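PDB 2PO3: 4-dehydrase from Streptomyces venezuelae, which probably acts as a pyridoxal phosphate-dependent aminotransferase on a TDP-linked sugar in the biosynthesis of desosamine. Local coordinates for residues F330-E336 with T351-A355; D122-L126 with H146-C152; G91-S97 with L112-A117. One frame throughout, in Å; residues are numbered along the deposited sequence.

Contact 1: residues F330-E336 with T351-A355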
ATOM      1  N   PHE A 330      -5.804 -15.951 -17.369  1.00 18.37           N
ATOM      2  CA  PHE A 330      -5.075 -14.761 -17.799  1.00 17.25           C
ATOM      3  C   PHE A 330      -4.641 -14.823 -19.242  1.00 23.50           C
ATOM      4  O   PHE A 330      -4.318 -15.880 -19.765  1.00 18.61           O
ATOM      5  CB  PHE A 330      -3.851 -14.480 -16.919  1.00 17.97           C
ATOM      6  CG  PHE A 330      -4.329 -14.422 -15.495  1.00 23.93           C
ATOM      7  CD1 PHE A 330      -4.344 -15.578 -14.718  1.00 20.76           C
ATOM      8  CD2 PHE A 330      -4.804 -13.231 -14.944  1.00 27.57           C
ATOM      9  CE1 PHE A 330      -4.845 -15.534 -13.416  1.00 31.32           C
ATOM     10  CE2 PHE A 330      -5.294 -13.171 -13.637  1.00 20.43           C
ATOM     11  CZ  PHE A 330      -5.342 -14.339 -12.887  1.00 25.16           C
ATOM     12  N   SER A 331      -4.639 -13.643 -19.852  1.00 22.68           N
ATOM     13  CA  SER A 331      -4.276 -13.495 -21.233  1.00 21.93           C
ATOM     14  C   SER A 331      -3.942 -12.044 -21.489  1.00 26.23           C
ATOM     15  O   SER A 331      -4.700 -11.149 -21.093  1.00 18.76           O
ATOM     16  CB  SER A 331      -5.448 -13.965 -22.086  1.00 24.84           C
ATOM     17  OG  SER A 331      -5.403 -13.489 -23.422  1.00 30.94           O
ATOM     18  N   PRO A 332      -2.801 -11.802 -22.135  1.00 22.91           N
ATOM     19  CA  PRO A 332      -1.908 -12.844 -22.562  1.00 20.10           C
ATOM     20  C   PRO A 332      -0.982 -13.190 -21.395  1.00 25.74           C
ATOM     21  O   PRO A 332      -1.169 -12.660 -20.306  1.00 20.51           O
ATOM     22  CB  PRO A 332      -1.069 -12.168 -23.653  1.00 22.53           C
ATOM     23  CG  PRO A 332      -1.084 -10.676 -23.397  1.00 28.19           C
ATOM     24  CD  PRO A 332      -2.306 -10.435 -22.531  1.00 25.47           C
ATOM     25  N   GLY A 333       0.008 -14.072 -21.614  1.00 23.79           N
ATOM     26  CA  GLY A 333       0.997 -14.437 -20.601  1.00 13.91           C
ATOM     27  C   GLY A 333       1.751 -13.137 -20.306  1.00 22.11           C
ATOM     28  O   GLY A 333       1.750 -12.217 -21.121  1.00 17.97           O
ATOM     29  N   CYS A 334       2.369 -13.017 -19.142  1.00 19.76           N
ATOM     30  CA  CYS A 334       3.080 -11.804 -18.790  1.00 14.91           C
ATOM     31  C   CYS A 334       4.237 -11.531 -19.710  1.00 17.69           C
ATOM     32  O   CYS A 334       4.651 -10.375 -19.855  1.00 19.05           O
ATOM     33  CB  CYS A 334       3.612 -11.920 -17.352  1.00 16.33           C
ATOM     34  SG  CYS A 334       2.224 -11.957 -16.207  1.00 22.29           S
ATOM     35  N   HIS A 335       4.763 -12.608 -20.311  1.00 21.84           N
ATOM     36  CA  HIS A 335       5.911 -12.449 -21.196  1.00 21.98           C
ATOM     37  C   HIS A 335       5.593 -11.602 -22.403  1.00 27.29           C
ATOM     38  O   HIS A 335       6.456 -11.234 -23.184  1.00 34.47           O
ATOM     39  CB  HIS A 335       6.518 -13.778 -21.619  1.00 20.11           C
ATOM     40  CG  HIS A 335       5.658 -14.543 -22.566  1.00 26.52           C
ATOM     41  ND1 HIS A 335       4.494 -15.188 -22.158  1.00 25.05           N
ATOM     42  CD2 HIS A 335       5.804 -14.769 -23.895  1.00 30.74           C
ATOM     43  CE1 HIS A 335       3.977 -15.789 -23.222  1.00 22.64           C
ATOM     44  NE2 HIS A 335       4.735 -15.558 -24.287  1.00 26.25           N
ATOM     45  N   GLU A 336       4.326 -11.299 -22.550  1.00 23.88           N
ATOM     46  CA  GLU A 336       3.858 -10.486 -23.655  1.00 22.17           C
ATOM     47  C   GLU A 336       3.419  -9.117 -23.192  1.00 25.11           C
ATOM     48  O   GLU A 336       2.870  -8.352 -23.978  1.00 28.29           O
ATOM     49  CB  GLU A 336       2.684 -11.144 -24.390  1.00 22.89           C
ATOM     50  CG  GLU A 336       3.097 -12.479 -25.035  1.00 32.21           C
ATOM     51  CD  GLU A 336       2.245 -12.847 -26.213  1.00 30.72           C
ATOM     52  OE1 GLU A 336       1.982 -12.076 -27.124  1.00100.00           O
ATOM     53  OE2 GLU A 336       1.731 -14.043 -26.101  1.00 47.75           O
ATOM     54  N   THR A 351       1.672 -22.055 -22.313  1.00 13.25           N
ATOM     55  CA  THR A 351       1.184 -20.827 -21.782  1.00 16.06           C
ATOM     56  C   THR A 351       0.430 -20.102 -22.877  1.00 23.73           C
ATOM     57  O   THR A 351      -0.703 -19.650 -22.746  1.00 18.87           O
ATOM     58  CB  THR A 351       2.390 -19.970 -21.387  1.00 16.17           C
ATOM     59  OG1 THR A 351       2.981 -20.571 -20.248  1.00 19.54           O
ATOM     60  CG2 THR A 351       1.998 -18.504 -21.132  1.00  9.39           C
ATOM     61  N   GLU A 352       1.066 -19.976 -24.006  1.00 16.58           N
ATOM     62  CA  GLU A 352       0.349 -19.247 -25.032  1.00 21.05           C
ATOM     63  C   GLU A 352      -0.938 -19.887 -25.480  1.00 22.03           C
ATOM     64  O   GLU A 352      -1.903 -19.234 -25.832  1.00 22.60           O
ATOM     65  CB  GLU A 352       1.263 -18.981 -26.232  1.00 26.27           C
ATOM     66  CG  GLU A 352       2.607 -18.416 -25.760  1.00 22.85           C
ATOM     67  CD  GLU A 352       3.459 -17.861 -26.859  1.00 47.28           C
ATOM     68  OE1 GLU A 352       4.285 -16.998 -26.688  1.00 41.11           O
ATOM     69  OE2 GLU A 352       3.191 -18.353 -28.038  1.00 33.63           O
ATOM     70  N   ARG A 353      -0.968 -21.194 -25.475  1.00 22.01           N
ATOM     71  CA  ARG A 353      -2.171 -21.847 -25.912  1.00 25.32           C
ATOM     72  C   ARG A 353      -3.313 -21.720 -24.916  1.00 24.63           C
ATOM     73  O   ARG A 353      -4.484 -21.547 -25.278  1.00 19.28           O
ATOM     74  CB  ARG A 353      -1.826 -23.294 -26.246  1.00 22.66           C
ATOM     75  CG  ARG A 353      -2.954 -24.138 -26.782  1.00 30.54           C
ATOM     76  CD  ARG A 353      -2.577 -25.621 -26.715  1.00 47.75           C
ATOM     77  NE  ARG A 353      -3.716 -26.549 -26.797  1.00 32.64           N
ATOM     78  CZ  ARG A 353      -4.545 -26.808 -25.790  1.00 59.34           C
ATOM     79  NH1 ARG A 353      -4.417 -26.223 -24.589  1.00 37.87           N
ATOM     80  NH2 ARG A 353      -5.534 -27.675 -25.999  1.00 45.58           N
ATOM     81  N   LEU A 354      -2.987 -21.812 -23.643  1.00 17.49           N
ATOM     82  CA  LEU A 354      -4.022 -21.717 -22.618  1.00 14.37           C
ATOM     83  C   LEU A 354      -4.522 -20.298 -22.527  1.00 11.53           C
ATOM     84  O   LEU A 354      -5.715 -20.011 -22.424  1.00 20.23           O
ATOM     85  CB  LEU A 354      -3.409 -22.121 -21.258  1.00 22.48           C
ATOM     86  CG  LEU A 354      -4.346 -22.207 -20.040  1.00 28.20           C
ATOM     87  CD1 LEU A 354      -5.546 -23.086 -20.368  1.00 18.93           C
ATOM     88  CD2 LEU A 354      -3.595 -22.860 -18.895  1.00 12.47           C
ATOM     89  N   ALA A 355      -3.579 -19.384 -22.574  1.00 19.24           N
ATOM     90  CA  ALA A 355      -3.947 -17.982 -22.472  1.00 15.37           C
ATOM     91  C   ALA A 355      -4.944 -17.582 -23.480  1.00 13.18           C
ATOM     92  O   ALA A 355      -5.738 -16.673 -23.242  1.00 22.05           O
ATOM     93  CB  ALA A 355      -2.791 -17.040 -22.611  1.00 18.01           C
TER
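Ser331 and Ala355 meet where the chain is bent by two cis peptide bonds, one before Phe330 and one before Pro332. The methyl CB of Ala355 lies 3.4 Å from Phe330 O. Ser331 CB comes to 3.0 Å from Ala355 O, a tight fit. The main polar link is a His-carboxylate hydrogen bond between the loop after strand 324-325 and helix 349-355. His335 NE2 gives its N-H to Glu352 OE1 at 2.8 Å and 163°. The oxygen uses its anti lone pair, and ring and carboxylate are nearly coplanar, 11° apart. CG of His335 sits between the backbone N and the carbonyl carbon (chi1 71°), which carries the ring to the helix. Glu336 CG lies above one face of this ring, toward the rim, and ND1 is hydrogen-bonded to Ser97 OG. With an alanine in place of His335, Glu352 OE1 and Ser97 OG would probably both lose their partner, while Glu352 OE1 still faced Glu336 OE2 at 3.9 Å. Gly333 CA lies 4.2 Å from Thr351 CG2, with little room for a side chain. Thr351 OG1 hydrogen-bonds to Asp118 OD1. At the start of the segment, the Phe330 ring leads away and lines the pocket of the bound cofactor-sugar aldimine.

Contact 2: residues D122-L126 with H146-C152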
ATOM      1  N   ASP A 122      -1.337 -29.822 -18.276  1.00 28.45           N
ATOM      2  CA  ASP A 122      -2.367 -30.551 -17.559  1.00 28.23           C
ATOM      3  C   ASP A 122      -2.816 -29.916 -16.280  1.00 26.26           C
ATOM      4  O   ASP A 122      -3.833 -30.305 -15.709  1.00 28.66           O
ATOM      5  CB  ASP A 122      -1.974 -32.024 -17.309  1.00 35.12           C
ATOM      6  CG  ASP A 122      -1.768 -32.848 -18.565  1.00 87.77           C
ATOM      7  OD1 ASP A 122      -2.326 -32.606 -19.629  1.00 97.39           O
ATOM      8  OD2 ASP A 122      -0.925 -33.844 -18.408  1.00100.00           O
ATOM      9  N   THR A 123      -2.051 -28.940 -15.835  1.00 21.30           N
ATOM     10  CA  THR A 123      -2.392 -28.291 -14.591  1.00 22.24           C
ATOM     11  C   THR A 123      -2.585 -26.792 -14.723  1.00 26.87           C
ATOM     12  O   THR A 123      -3.447 -26.185 -14.084  1.00 28.76           O
ATOM     13  CB  THR A 123      -1.341 -28.590 -13.508  1.00 15.60           C
ATOM     14  OG1 THR A 123      -0.144 -27.876 -13.799  1.00 23.11           O
ATOM     15  CG2 THR A 123      -1.026 -30.084 -13.539  1.00 25.22           C
ATOM     16  N   GLY A 124      -1.761 -26.189 -15.552  1.00 16.44           N
ATOM     17  CA  GLY A 124      -1.831 -24.763 -15.750  1.00 13.99           C
ATOM     18  C   GLY A 124      -0.806 -24.063 -14.894  1.00 18.73           C
ATOM     19  O   GLY A 124      -0.684 -22.828 -14.991  1.00 22.94           O
ATOM     20  N   ASN A 125      -0.107 -24.876 -14.071  1.00 20.58           N
ATOM     21  CA  ASN A 125       0.933 -24.435 -13.133  1.00 24.80           C
ATOM     22  C   ASN A 125       2.360 -24.598 -13.655  1.00 26.22           C
ATOM     23  O   ASN A 125       2.632 -25.409 -14.544  1.00 23.67           O
ATOM     24  CB  ASN A 125       0.787 -25.126 -11.760  1.00 12.21           C
ATOM     25  CG  ASN A 125      -0.417 -24.595 -11.018  1.00 27.92           C
ATOM     26  OD1 ASN A 125      -0.734 -23.421 -11.213  1.00 22.27           O
ATOM     27  ND2 ASN A 125      -1.097 -25.411 -10.200  1.00 17.65           N
ATOM     28  N   LEU A 126       3.283 -23.813 -13.077  1.00 19.47           N
ATOM     29  CA  LEU A 126       4.693 -23.850 -13.444  1.00 16.50           C
ATOM     30  C   LEU A 126       5.251 -25.278 -13.470  1.00 25.57           C
ATOM     31  O   LEU A 126       5.173 -26.007 -12.475  1.00 20.24           O
ATOM     32  CB  LEU A 126       5.493 -23.034 -12.411  1.00 16.37           C
ATOM     33  CG  LEU A 126       6.969 -22.874 -12.745  1.00 23.23           C
ATOM     34  CD1 LEU A 126       7.145 -22.034 -14.008  1.00 21.72           C
ATOM     35  CD2 LEU A 126       7.623 -22.161 -11.572  1.00 21.23           C
ATOM     36  N   HIS A 146      -0.253 -20.512  -7.598  1.00 18.37           N
ATOM     37  CA  HIS A 146      -1.286 -21.542  -7.504  1.00 18.57           C
ATOM     38  C   HIS A 146      -2.398 -20.969  -8.354  1.00 25.29           C
ATOM     39  O   HIS A 146      -3.230 -20.201  -7.846  1.00 21.44           O
ATOM     40  CB  HIS A 146      -1.810 -21.702  -6.062  1.00 12.94           C
ATOM     41  CG  HIS A 146      -0.701 -22.026  -5.119  1.00 17.50           C
ATOM     42  ND1 HIS A 146       0.257 -22.968  -5.449  1.00 20.31           N
ATOM     43  CD2 HIS A 146      -0.436 -21.568  -3.874  1.00 19.73           C
ATOM     44  CE1 HIS A 146       1.085 -23.041  -4.412  1.00 22.02           C
ATOM     45  NE2 HIS A 146       0.704 -22.219  -3.449  1.00 19.53           N
ATOM     46  N   LEU A 147      -2.372 -21.296  -9.646  1.00 21.33           N
ATOM     47  CA  LEU A 147      -3.348 -20.776 -10.597  1.00 22.39           C
ATOM     48  C   LEU A 147      -4.823 -21.101 -10.332  1.00 16.21           C
ATOM     49  O   LEU A 147      -5.232 -22.245 -10.377  1.00 18.55           O
ATOM     50  CB  LEU A 147      -2.910 -21.091 -12.041  1.00 22.69           C
ATOM     51  CG  LEU A 147      -3.617 -20.241 -13.104  1.00 25.38           C
ATOM     52  CD1 LEU A 147      -3.188 -18.770 -13.037  1.00 20.81           C
ATOM     53  CD2 LEU A 147      -3.391 -20.828 -14.506  1.00 19.57           C
ATOM     54  N   TRP A 148      -5.648 -20.086 -10.090  1.00 12.56           N
ATOM     55  CA  TRP A 148      -7.058 -20.368  -9.824  1.00 22.05           C
ATOM     56  C   TRP A 148      -7.230 -21.179  -8.534  1.00 19.85           C
ATOM     57  O   TRP A 148      -8.232 -21.859  -8.295  1.00 17.29           O
ATOM     58  CB  TRP A 148      -7.793 -21.069 -10.991  1.00 20.97           C
ATOM     59  CG  TRP A 148      -7.617 -20.364 -12.296  1.00 17.90           C
ATOM     60  CD1 TRP A 148      -7.658 -19.009 -12.553  1.00 21.97           C
ATOM     61  CD2 TRP A 148      -7.312 -20.994 -13.514  1.00 15.56           C
ATOM     62  NE1 TRP A 148      -7.433 -18.761 -13.878  1.00 15.42           N
ATOM     63  CE2 TRP A 148      -7.204 -19.974 -14.491  1.00 21.38           C
ATOM     64  CE3 TRP A 148      -7.117 -22.326 -13.855  1.00 18.92           C
ATOM     65  CZ2 TRP A 148      -6.946 -20.301 -15.827  1.00 24.78           C
ATOM     66  CZ3 TRP A 148      -6.862 -22.635 -15.177  1.00 20.11           C
ATOM     67  CH2 TRP A 148      -6.753 -21.637 -16.142  1.00 21.29           C
ATOM     68  N   GLY A 149      -6.217 -21.080  -7.681  1.00 21.07           N
ATOM     69  CA  GLY A 149      -6.241 -21.781  -6.435  1.00 26.20           C
ATOM     70  C   GLY A 149      -5.664 -23.190  -6.533  1.00 30.01           C
ATOM     71  O   GLY A 149      -5.561 -23.826  -5.511  1.00 23.18           O
ATOM     72  N   ARG A 150      -5.287 -23.704  -7.712  1.00 20.47           N
ATOM     73  CA  ARG A 150      -4.716 -25.043  -7.753  1.00 18.08           C
ATOM     74  C   ARG A 150      -3.270 -25.016  -7.306  1.00 26.14           C
ATOM     75  O   ARG A 150      -2.407 -24.299  -7.838  1.00 26.24           O
ATOM     76  CB  ARG A 150      -4.845 -25.787  -9.087  1.00 17.00           C
ATOM     77  CG  ARG A 150      -6.087 -25.407  -9.876  1.00 21.18           C
ATOM     78  CD  ARG A 150      -5.867 -25.557 -11.381  1.00 21.70           C
ATOM     79  NE  ARG A 150      -7.148 -25.740 -12.047  1.00 19.74           N
ATOM     80  CZ  ARG A 150      -7.266 -26.288 -13.247  1.00 30.31           C
ATOM     81  NH1 ARG A 150      -6.205 -26.698 -13.920  1.00 11.94           N
ATOM     82  NH2 ARG A 150      -8.470 -26.436 -13.787  1.00 23.96           N
ATOM     83  N   PRO A 151      -2.975 -25.833  -6.312  1.00 20.88           N
ATOM     84  CA  PRO A 151      -1.596 -25.799  -5.878  1.00 18.60           C
ATOM     85  C   PRO A 151      -0.614 -26.330  -6.881  1.00 19.99           C
ATOM     86  O   PRO A 151      -0.885 -27.270  -7.607  1.00 24.84           O
ATOM     87  CB  PRO A 151      -1.533 -26.559  -4.558  1.00 19.74           C
ATOM     88  CG  PRO A 151      -2.968 -26.616  -4.060  1.00 25.34           C
ATOM     89  CD  PRO A 151      -3.838 -26.536  -5.318  1.00 22.19           C
ATOM     90  N   CYS A 152       0.542 -25.719  -6.925  1.00 19.80           N
ATOM     91  CA  CYS A 152       1.670 -26.151  -7.765  1.00 29.30           C
ATOM     92  C   CYS A 152       2.225 -27.486  -7.269  1.00 31.89           C
ATOM     93  O   CYS A 152       1.825 -27.958  -6.195  1.00 21.68           O
ATOM     94  CB  CYS A 152       2.820 -25.148  -7.655  1.00 22.61           C
ATOM     95  SG  CYS A 152       2.448 -23.519  -8.395  1.00 22.08           S
TER
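In this probable PLP-dependent aminotransferase, two loops after parallel strands 113-117 and 139-145 of the large sheet meet, Asn125 of the first bound to Leu147 and Arg150 of the second. Leu147 to Arg150 form a type I' turn, closed by Arg150 N on Leu147 O. Asn125 OD1 accepts from Leu147 N at 3.1 Å and 158°, the donor slightly tilted from the carbonyl plane. Asn125 ND2 bonds to Arg150 O at 2.9 Å, from well above the carbonyl plane. These bonds hold the amide at both ends, fix its rotation and satisfy buried polar atoms of the turn. CG of Asn125 stands opposite the carbonyl carbon (chi1 -72°), sending the amide across to this turn. Thr123 OG1 takes the Asn125 N-H in an ST turn. Thr123 O receives Arg150 NH1 at 2.8 Å, again from above its plane. Trp148 CE3 lies over one face of that guanidinium, toward its rim, and His288 bonds to its NE. A CB on Gly124 would be jammed against the Thr123 carbonyl. Leu147, its side chain about 6 Å from the bound aldimine, has CD2 3.4 Å from Gly124 O. Cys152 SG lies over one face of the amide, 4.0 Å from Asn125 CG.

Contact 3: residues G91-S97 with L112-A117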
ATOM      1  N   GLY A  91      18.960 -10.467  -8.498  1.00 22.95           N
ATOM      2  CA  GLY A  91      18.929 -10.903  -9.878  1.00 22.62           C
ATOM      3  C   GLY A  91      17.634 -11.429 -10.454  1.00 32.84           C
ATOM      4  O   GLY A  91      16.642 -10.706 -10.559  1.00 25.50           O
ATOM      5  N   GLU A  92      17.696 -12.696 -10.841  1.00 23.78           N
ATOM      6  CA  GLU A  92      16.600 -13.364 -11.489  1.00 18.18           C
ATOM      7  C   GLU A  92      15.743 -14.230 -10.637  1.00 18.89           C
ATOM      8  O   GLU A  92      16.236 -14.921  -9.736  1.00 19.49           O
ATOM      9  CB  GLU A  92      17.196 -14.263 -12.609  1.00 21.00           C
ATOM     10  CG  GLU A  92      17.829 -13.428 -13.739  1.00 19.84           C
ATOM     11  CD  GLU A  92      18.520 -14.243 -14.797  1.00 17.44           C
ATOM     12  OE1 GLU A  92      18.472 -15.458 -14.873  1.00 32.06           O
ATOM     13  OE2 GLU A  92      19.187 -13.477 -15.618  1.00 33.30           O
ATOM     14  N   VAL A  93      14.461 -14.182 -11.007  1.00 25.28           N
ATOM     15  CA  VAL A  93      13.435 -14.975 -10.351  1.00 28.45           C
ATOM     16  C   VAL A  93      12.606 -15.738 -11.375  1.00 21.08           C
ATOM     17  O   VAL A  93      11.954 -15.187 -12.266  1.00 22.61           O
ATOM     18  CB  VAL A  93      12.570 -14.214  -9.360  1.00 26.93           C
ATOM     19  CG1 VAL A  93      11.557 -15.187  -8.738  1.00 20.32           C
ATOM     20  CG2 VAL A  93      13.447 -13.560  -8.289  1.00 19.92           C
ATOM     21  N   ILE A  94      12.664 -17.038 -11.247  1.00 17.62           N
ATOM     22  CA  ILE A  94      11.946 -17.845 -12.170  1.00 22.50           C
ATOM     23  C   ILE A  94      10.495 -17.980 -11.760  1.00 23.44           C
ATOM     24  O   ILE A  94      10.195 -18.317 -10.622  1.00 20.34           O
ATOM     25  CB  ILE A  94      12.609 -19.206 -12.265  1.00 29.33           C
ATOM     26  CG1 ILE A  94      13.970 -19.058 -12.962  1.00 17.86           C
ATOM     27  CG2 ILE A  94      11.671 -20.174 -13.018  1.00 30.11           C
ATOM     28  CD1 ILE A  94      14.838 -20.333 -12.953  1.00 17.83           C
ATOM     29  N   MET A  95       9.622 -17.742 -12.726  1.00 20.33           N
ATOM     30  CA  MET A  95       8.196 -17.804 -12.494  1.00 20.32           C
ATOM     31  C   MET A  95       7.362 -18.056 -13.768  1.00 24.92           C
ATOM     32  O   MET A  95       7.795 -17.841 -14.916  1.00 26.10           O
ATOM     33  CB  MET A  95       7.784 -16.440 -11.862  1.00 21.78           C
ATOM     34  CG  MET A  95       7.958 -15.247 -12.831  1.00 19.14           C
ATOM     35  SD  MET A  95       7.416 -13.602 -12.211  1.00 19.38           S
ATOM     36  CE  MET A  95       8.552 -13.361 -10.843  1.00 14.13           C
ATOM     37  N   PRO A  96       6.106 -18.480 -13.596  1.00 18.93           N
ATOM     38  CA  PRO A  96       5.318 -18.671 -14.800  1.00 22.14           C
ATOM     39  C   PRO A  96       4.978 -17.319 -15.473  1.00 19.45           C
ATOM     40  O   PRO A  96       5.039 -16.216 -14.909  1.00 21.15           O
ATOM     41  CB  PRO A  96       4.026 -19.392 -14.371  1.00 22.44           C
ATOM     42  CG  PRO A  96       3.876 -19.113 -12.879  1.00 20.11           C
ATOM     43  CD  PRO A  96       5.250 -18.670 -12.382  1.00 10.80           C
ATOM     44  N   SER A  97       4.639 -17.401 -16.731  1.00 19.13           N
ATOM     45  CA  SER A  97       4.249 -16.233 -17.475  1.00 14.25           C
ATOM     46  C   SER A  97       2.721 -16.277 -17.429  1.00 15.85           C
ATOM     47  O   SER A  97       1.994 -15.321 -17.667  1.00 17.23           O
ATOM     48  CB  SER A  97       4.770 -16.394 -18.893  1.00 19.16           C
ATOM     49  OG  SER A  97       3.960 -15.610 -19.754  1.00 15.32           O
ATOM     50  N   LEU A 112      14.092  -6.447  -9.537  1.00 21.59           N
ATOM     51  CA  LEU A 112      14.450  -7.826  -9.841  1.00 17.98           C
ATOM     52  C   LEU A 112      14.163  -8.176 -11.309  1.00 21.98           C
ATOM     53  O   LEU A 112      13.589  -7.391 -12.077  1.00 22.19           O
ATOM     54  CB  LEU A 112      13.899  -8.893  -8.864  1.00 20.26           C
ATOM     55  CG  LEU A 112      14.425  -8.717  -7.445  1.00 21.40           C
ATOM     56  CD1 LEU A 112      13.456  -9.367  -6.472  1.00 20.61           C
ATOM     57  CD2 LEU A 112      15.774  -9.410  -7.300  1.00 19.16           C
ATOM     58  N   THR A 113      14.555  -9.385 -11.713  1.00 19.57           N
ATOM     59  CA  THR A 113      14.385  -9.838 -13.093  1.00 20.97           C
ATOM     60  C   THR A 113      13.596 -11.120 -13.223  1.00 24.30           C
ATOM     61  O   THR A 113      14.077 -12.278 -13.008  1.00 24.64           O
ATOM     62  CB  THR A 113      15.781 -10.091 -13.737  1.00 43.59           C
ATOM     63  OG1 THR A 113      16.572  -8.941 -13.629  1.00 30.51           O
ATOM     64  CG2 THR A 113      15.692 -10.527 -15.205  1.00 24.51           C
ATOM     65  N   PRO A 114      12.334 -10.915 -13.592  1.00 27.25           N
ATOM     66  CA  PRO A 114      11.499 -12.073 -13.752  1.00 26.44           C
ATOM     67  C   PRO A 114      12.023 -12.963 -14.875  1.00 30.19           C
ATOM     68  O   PRO A 114      12.414 -12.467 -15.937  1.00 21.82           O
ATOM     69  CB  PRO A 114      10.140 -11.516 -14.157  1.00 22.33           C
ATOM     70  CG  PRO A 114      10.095 -10.056 -13.745  1.00 21.31           C
ATOM     71  CD  PRO A 114      11.543  -9.643 -13.596  1.00 21.23           C
ATOM     72  N   VAL A 115      12.029 -14.264 -14.638  1.00 21.99           N
ATOM     73  CA  VAL A 115      12.452 -15.193 -15.668  1.00 25.59           C
ATOM     74  C   VAL A 115      11.352 -16.225 -15.879  1.00 22.13           C
ATOM     75  O   VAL A 115      11.082 -17.063 -15.014  1.00 22.51           O
ATOM     76  CB  VAL A 115      13.856 -15.786 -15.526  1.00 29.30           C
ATOM     77  CG1 VAL A 115      14.025 -16.804 -16.649  1.00 33.63           C
ATOM     78  CG2 VAL A 115      14.946 -14.712 -15.687  1.00 23.66           C
ATOM     79  N   PHE A 116      10.712 -16.116 -17.036  1.00 15.62           N
ATOM     80  CA  PHE A 116       9.573 -16.963 -17.452  1.00 14.24           C
ATOM     81  C   PHE A 116       9.823 -18.400 -17.949  1.00 24.39           C
ATOM     82  O   PHE A 116      10.609 -18.677 -18.874  1.00 27.28           O
ATOM     83  CB  PHE A 116       8.629 -16.214 -18.421  1.00 19.33           C
ATOM     84  CG  PHE A 116       8.105 -14.938 -17.823  1.00 23.85           C
ATOM     85  CD1 PHE A 116       8.363 -13.697 -18.417  1.00 20.25           C
ATOM     86  CD2 PHE A 116       7.338 -14.996 -16.656  1.00 28.86           C
ATOM     87  CE1 PHE A 116       7.851 -12.511 -17.874  1.00 20.22           C
ATOM     88  CE2 PHE A 116       6.840 -13.818 -16.093  1.00 27.98           C
ATOM     89  CZ  PHE A 116       7.099 -12.581 -16.697  1.00 22.97           C
ATOM     90  N   ALA A 117       9.118 -19.344 -17.314  1.00 20.92           N
ATOM     91  CA  ALA A 117       9.174 -20.764 -17.677  1.00 32.73           C
ATOM     92  C   ALA A 117       7.740 -21.279 -17.937  1.00 34.41           C
ATOM     93  O   ALA A 117       6.783 -20.806 -17.317  1.00 30.27           O
ATOM     94  CB  ALA A 117       9.997 -21.611 -16.709  1.00 36.87           C
TER
HETATM   95  O   HOH W   1       4.125 -19.932 -17.912  1.00 17.40           O
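The Phe116 ring turns one edge to the backbone oxygens of Met95 and Pro96, with CD2 3.1 Å from Pro96 O. Ser97 CA approaches the same ring obliquely, and Tyr340 meets it edge-to-face. Met95 runs alongside the ring, its CG 3.7 Å from Phe116 CE2. The sulfur SD makes an oblique Met-aromatic contact, 5.1 Å from the ring centroid, and also touches Pro114 CB. The Met95 chain leaves in the position between backbone N and carbonyl carbon (chi1 66°) and bends at its last torsion, which swings CE toward Pro114. The strands are parallel neighbours, twisted by 36°. Their bonds alternate: Thr113 N to Gly91 O, then Val93 N to Thr113 O at 2.8 Å, and on to Ala117 N with Met95 O. Past that pair the chains part, and a water joins Ser97 N to Ala117 O. On the sheet face away from Met95, Glu92 CG lies beside Thr113 CG2 at 3.9 Å, while its carboxylate forms a salt bridge with Arg138. Ile94 CG1 packs near Val115 CB on that face. The two strands and helix 102-109 make a beta-alpha-beta unit. Pro104 and Leu107 of the helix touch Met95, and strand 139-145 flanks strand 92-96 on its other side.

From the N terminus, contact 3 comes first and closes the loop through helix 102-109. Contact 2 closes the next loop, which holds helix 128-131 and strand 139-145. Contact 1 comes last and closes the short loop that leads into helix 349-355. The three follow in series and none nests in or crosses another. In space, Leu126 CD1 of contact 2 lies 3.5 Å from Ala117 O of contact 3. Phe330 CE1 of contact 1 packs on Leu147 CD1 of contact 2 at 3.7 Å. Cys334 N of contact 1 probably bonds to Ser97 O of contact 3. The later chain thus joins the C-terminal ends of strands 92-96 and 113-117, second and outermost on that side of the sheet.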